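Local coordinates for protein transcription termination factor FttA (Methanosarcina mazei, PDB 2XR1) that probably terminates transcription genome-wide by cutting nascent RNA at the polymerase exit channel and degrading the released transcript, using a two-zinc nuclease centre, at residues His245-His250 with Thr353-Tyr358; His332-Ala337 with Arg362-Ala367. One frame throughout, in Å; residues are numbered along the deposited sequence.

In the fold
The two contacts lie in the metallo-beta-lactamase part of the chain, their centres about 10 Å apart, and meet at one zinc ion (chain E). Contact 1 supplies ligands to both metals, and contact 2 adds His332, the fourth protein ligand of the chain E zinc. The four segments alternate along the sequence: 245-250, 332-337, 353-358, 362-367. The last two belong to one long connection between strands 348-352 and 376-380, which first passes the metals and then packs behind the His332 loop. A probable backbone hydrogen bond, Ala367 N to Lys357 O at 3.0 Å, ties its two parts together. Contact 1 thus builds most of the metal centre, and contact 2 packs behind one further ligand.

Contact 1: residues His245-His250 with Thr353-Tyr358; sequences HAHLDH and TGDYKY. With ZN (zinc ion), chain E; ZN (zinc ion), chain F.
Asp355 reaches from its loop into the His245-His250 segment and joins it through two zinc ions. With CG beside the backbone N (chi1 -67°), the carboxylate is carried toward the metals. Its CB lies 3.5 Å from CE1 of the His245 ring. Beyond CG the two oxygens divide: OD1 faces CE1 of His250 at 3.4 Å, while OD2 bridges the metals, 2.3 Å from the chain E zinc and 2.1 Å from the chain F zinc. The carboxylate stands almost perpendicular to the His250 ring (89°), and CE1 of His245 sits over the centre of one face of that same ring. The histidines do not bind alike. His245 reaches the chain E zinc through NE2, whereas His247, the N-cap of helix 248-251, turns ND1 to it at 2.0 Å. The chain F zinc takes Asp249 OD2 at 2.1 Å and His250 NE2, with Asp212 holding ND1 of His250 from the second shell. His332 completes the first set of protein ligands and His607 the second. HAHLDH is the HxHxDH signature of metallo-beta-lactamase nucleases. Coordination, not hydrogen bonding, joins the segments here. The zinc ions, bridged by Asp355 OD2, lie 3.2 Å apart, a spacing consistent with two metals acting together on one phosphodiester, as in related nucleases.

Contact 2: residues His332-Ala337 with Arg362-Ala367; sequences HILGSA and RLFDPA. With ZN (zinc ion), chain E.
Phe364 sets the CZ end of its ring against the backbone of the turn that follows His332. The far end of the ring does most of the touching: CZ lies 3.4 Å from Ile333 C and 4.1 Å from Leu334 CB, while CE2 is 3.7 Å from His332 O. Ile333 O sits over one face, toward the rim, and CB of the adjoining Leu363 lies over the centre of the opposite face, so the ring is sandwiched. Next outward is the turn itself, type II from Ile333 to Ser336, closed by Ser336 N to Ile333 O at 2.8 Å, with Gly335 at the positive-phi position. Ser336 OG reaches back to accept a hydrogen bond from His332 N (2.9 Å, N-H...O 154°), linking the turn to the metal ligand. The CB of His332 points away from the Phe364 segment, with CG anti to the backbone N (chi1 174°). NE2 binds the chain E zinc at 2.2 Å, and ND1 is hydrogen-bonded to Gly582 O, which fixes the rotation of the ring. The turn leads into strand 337-343; Leu334 packs against helices 270-290 and 451-460, and Leu363 against helix 423-436, so the contact lies where the metallo-beta-lactamase and beta-CASP regions meet.

Contact 1: residues His245-His250 with Thr353-Tyr358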
# COMPACT_ATOMS: atom_id res chain seq x y z
N HIS B 245 10.76 2.97 21.05
CA HIS B 245 11.05 3.57 22.35
C HIS B 245 9.74 4.05 22.96
O HIS B 245 8.71 4.02 22.30
CB HIS B 245 12.09 4.71 22.29
CG HIS B 245 11.67 5.91 21.52
ND1 HIS B 245 11.54 5.92 20.14
CD2 HIS B 245 11.38 7.17 21.93
CE1 HIS B 245 11.18 7.13 19.75
NE2 HIS B 245 11.10 7.92 20.81
N ALA B 246 9.80 4.49 24.21
CA ALA B 246 8.59 4.65 25.02
C ALA B 246 7.81 5.90 24.75
O ALA B 246 6.74 6.03 25.28
CB ALA B 246 8.93 4.59 26.49
N HIS B 247 8.31 6.80 23.91
CA HIS B 247 7.60 8.06 23.70
C HIS B 247 6.19 7.84 23.15
O HIS B 247 5.96 6.99 22.29
CB HIS B 247 8.39 8.99 22.80
CG HIS B 247 9.48 9.74 23.50
ND1 HIS B 247 10.64 10.12 22.85
CD2 HIS B 247 9.58 10.20 24.76
CE1 HIS B 247 11.41 10.78 23.70
NE2 HIS B 247 10.79 10.84 24.86
N LEU B 248 5.25 8.61 23.67
CA LEU B 248 3.86 8.51 23.26
C LEU B 248 3.69 8.57 21.74
O LEU B 248 2.91 7.80 21.20
CB LEU B 248 3.00 9.56 23.97
CG LEU B 248 2.49 8.98 25.29
CD1 LEU B 248 2.00 10.05 26.23
CD2 LEU B 248 1.43 7.87 25.06
N ASP B 249 4.47 9.41 21.06
CA ASP B 249 4.36 9.57 19.61
C ASP B 249 4.88 8.35 18.89
O ASP B 249 5.00 8.40 17.70
CB ASP B 249 5.08 10.87 19.13
CG ASP B 249 6.63 10.84 19.32
OD1 ASP B 249 7.08 10.67 20.47
OD2 ASP B 249 7.44 11.01 18.34
N HIS B 250 5.25 7.29 19.62
CA HIS B 250 5.65 6.00 19.02
C HIS B 250 4.94 4.71 19.53
O HIS B 250 4.98 3.67 18.84
CB HIS B 250 7.14 5.81 19.20
CG HIS B 250 7.96 6.86 18.54
ND1 HIS B 250 8.61 6.67 17.33
CD2 HIS B 250 8.22 8.13 18.91
CE1 HIS B 250 9.22 7.79 17.00
NE2 HIS B 250 9.00 8.69 17.93
N THR B 353 15.62 3.40 12.34
CA THR B 353 16.41 3.99 13.41
C THR B 353 15.57 4.33 14.59
O THR B 353 16.08 4.36 15.70
CB THR B 353 17.14 5.31 12.99
OG1 THR B 353 16.16 6.26 12.61
CG2 THR B 353 18.10 5.09 11.81
N GLY B 354 14.29 4.59 14.40
CA GLY B 354 13.48 5.24 15.45
C GLY B 354 14.13 6.61 15.69
O GLY B 354 14.81 7.14 14.78
N ASP B 355 13.93 7.17 16.88
CA ASP B 355 14.57 8.40 17.28
C ASP B 355 15.96 8.00 17.83
O ASP B 355 16.08 6.98 18.51
CB ASP B 355 13.73 9.11 18.34
CG ASP B 355 12.36 9.63 17.80
OD1 ASP B 355 12.18 9.49 16.56
OD2 ASP B 355 11.51 10.17 18.60
N TYR B 356 17.01 8.74 17.49
CA TYR B 356 18.33 8.41 17.94
C TYR B 356 19.21 9.61 18.12
O TYR B 356 18.94 10.66 17.56
CB TYR B 356 19.00 7.49 16.95
CG TYR B 356 19.28 8.03 15.58
CD1 TYR B 356 18.33 7.94 14.56
CD2 TYR B 356 20.53 8.55 15.27
CE1 TYR B 356 18.61 8.41 13.29
CE2 TYR B 356 20.85 9.01 14.01
CZ TYR B 356 19.89 8.95 13.02
OH TYR B 356 20.19 9.39 11.75
N LYS B 357 20.30 9.42 18.87
CA LYS B 357 21.33 10.44 19.02
C LYS B 357 22.72 9.85 18.86
O LYS B 357 23.22 9.12 19.72
CB LYS B 357 21.22 11.14 20.37
CG LYS B 357 22.15 12.34 20.50
CD LYS B 357 21.56 13.47 21.36
CE LYS B 357 22.50 14.68 21.58
NZ LYS B 357 22.54 15.63 20.42
N TYR B 358 23.37 10.24 17.76
CA TYR B 358 24.71 9.79 17.44
C TYR B 358 25.73 10.61 18.15
O TYR B 358 26.46 11.32 17.54
CB TYR B 358 24.92 9.87 15.93
CG TYR B 358 26.15 9.16 15.41
CD1 TYR B 358 26.50 7.91 15.89
CD2 TYR B 358 26.93 9.72 14.40
CE1 TYR B 358 27.61 7.28 15.42
CE2 TYR B 358 28.03 9.08 13.90
CZ TYR B 358 28.37 7.85 14.43
OH TYR B 358 29.43 7.16 13.98
ZN ZN E . 11.21 10.10 20.91
ZN ZN F . 9.52 10.75 18.23

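Contact 2: residues His332-Ala337 with Arg362-Ala367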
# COMPACT_ATOMS: atom_id res chain seq x y z
N HIS B 332 18.67 7.73 22.57
CA HIS B 332 17.64 8.77 22.60
C HIS B 332 17.04 8.86 24.01
O HIS B 332 17.11 9.90 24.64
CB HIS B 332 16.59 8.43 21.55
CG HIS B 332 15.38 9.32 21.54
ND1 HIS B 332 15.45 10.67 21.27
CD2 HIS B 332 14.07 9.03 21.67
CE1 HIS B 332 14.23 11.17 21.24
NE2 HIS B 332 13.37 10.20 21.48
N ILE B 333 16.43 7.79 24.49
CA ILE B 333 15.94 7.72 25.85
C ILE B 333 16.20 6.33 26.34
O ILE B 333 16.60 5.48 25.56
CB ILE B 333 14.45 8.05 26.02
CG1 ILE B 333 13.56 7.07 25.28
CG2 ILE B 333 14.18 9.42 25.63
CD1 ILE B 333 12.01 7.22 25.63
N LEU B 334 16.01 6.12 27.63
CA LEU B 334 16.22 4.86 28.28
C LEU B 334 15.54 3.80 27.53
O LEU B 334 14.34 3.76 27.49
CB LEU B 334 15.68 4.89 29.73
CG LEU B 334 15.93 3.64 30.59
CD1 LEU B 334 17.43 3.38 30.81
CD2 LEU B 334 15.18 3.78 31.89
N GLY B 335 16.32 2.91 26.94
CA GLY B 335 15.78 1.71 26.29
C GLY B 335 15.50 1.90 24.83
O GLY B 335 15.02 0.98 24.20
N SER B 336 15.80 3.09 24.30
CA SER B 336 15.53 3.39 22.88
C SER B 336 16.33 2.46 21.99
O SER B 336 17.48 2.15 22.25
CB SER B 336 15.82 4.85 22.52
OG SER B 336 17.22 5.22 22.60
N ALA B 337 15.72 1.99 20.94
CA ALA B 337 16.39 0.99 20.12
C ALA B 337 16.41 1.42 18.69
O ALA B 337 15.62 2.20 18.23
CB ALA B 337 15.75 -0.38 20.27
N ARG B 362 25.15 12.49 28.70
CA ARG B 362 25.33 12.18 30.10
C ARG B 362 24.74 10.82 30.47
O ARG B 362 25.25 10.17 31.36
CB ARG B 362 24.73 13.28 31.01
CG ARG B 362 25.32 14.67 30.84
CD ARG B 362 26.82 14.68 31.00
NE ARG B 362 27.11 14.44 32.39
CZ ARG B 362 27.20 15.40 33.30
NH1 ARG B 362 27.07 16.68 32.94
NH2 ARG B 362 27.46 15.08 34.57
N LEU B 363 23.66 10.41 29.82
CA LEU B 363 22.94 9.18 30.20
C LEU B 363 23.29 7.97 29.34
O LEU B 363 23.37 6.84 29.84
CB LEU B 363 21.42 9.39 30.13
CG LEU B 363 20.69 10.22 31.19
CD1 LEU B 363 19.27 10.38 30.73
CD2 LEU B 363 20.69 9.54 32.52
N PHE B 364 23.49 8.19 28.05
CA PHE B 364 23.55 7.08 27.09
C PHE B 364 24.79 7.07 26.19
O PHE B 364 25.55 8.04 26.15
CB PHE B 364 22.33 7.14 26.22
CG PHE B 364 21.04 7.25 26.98
CD1 PHE B 364 20.63 6.22 27.84
CD2 PHE B 364 20.22 8.39 26.82
CE1 PHE B 364 19.43 6.33 28.52
CE2 PHE B 364 19.02 8.50 27.52
CZ PHE B 364 18.62 7.47 28.36
N ASP B 365 25.00 5.95 25.52
CA ASP B 365 26.09 5.82 24.55
C ASP B 365 25.52 6.22 23.19
O ASP B 365 24.32 6.31 23.03
CB ASP B 365 26.61 4.39 24.49
CG ASP B 365 27.22 3.92 25.81
OD1 ASP B 365 28.25 4.51 26.28
OD2 ASP B 365 26.65 2.92 26.37
N PRO B 366 26.40 6.46 22.22
CA PRO B 366 25.91 6.89 20.91
C PRO B 366 25.09 5.84 20.24
O PRO B 366 25.30 4.67 20.48
CB PRO B 366 27.20 7.10 20.08
CG PRO B 366 28.38 7.06 21.05
CD PRO B 366 27.89 6.42 22.32
N ALA B 367 24.14 6.27 19.41
CA ALA B 367 23.38 5.40 18.57
C ALA B 367 24.37 4.50 17.84
O ALA B 367 25.49 4.92 17.53
CB ALA B 367 22.55 6.25 17.58
ZN ZN E . 11.21 10.10 20.91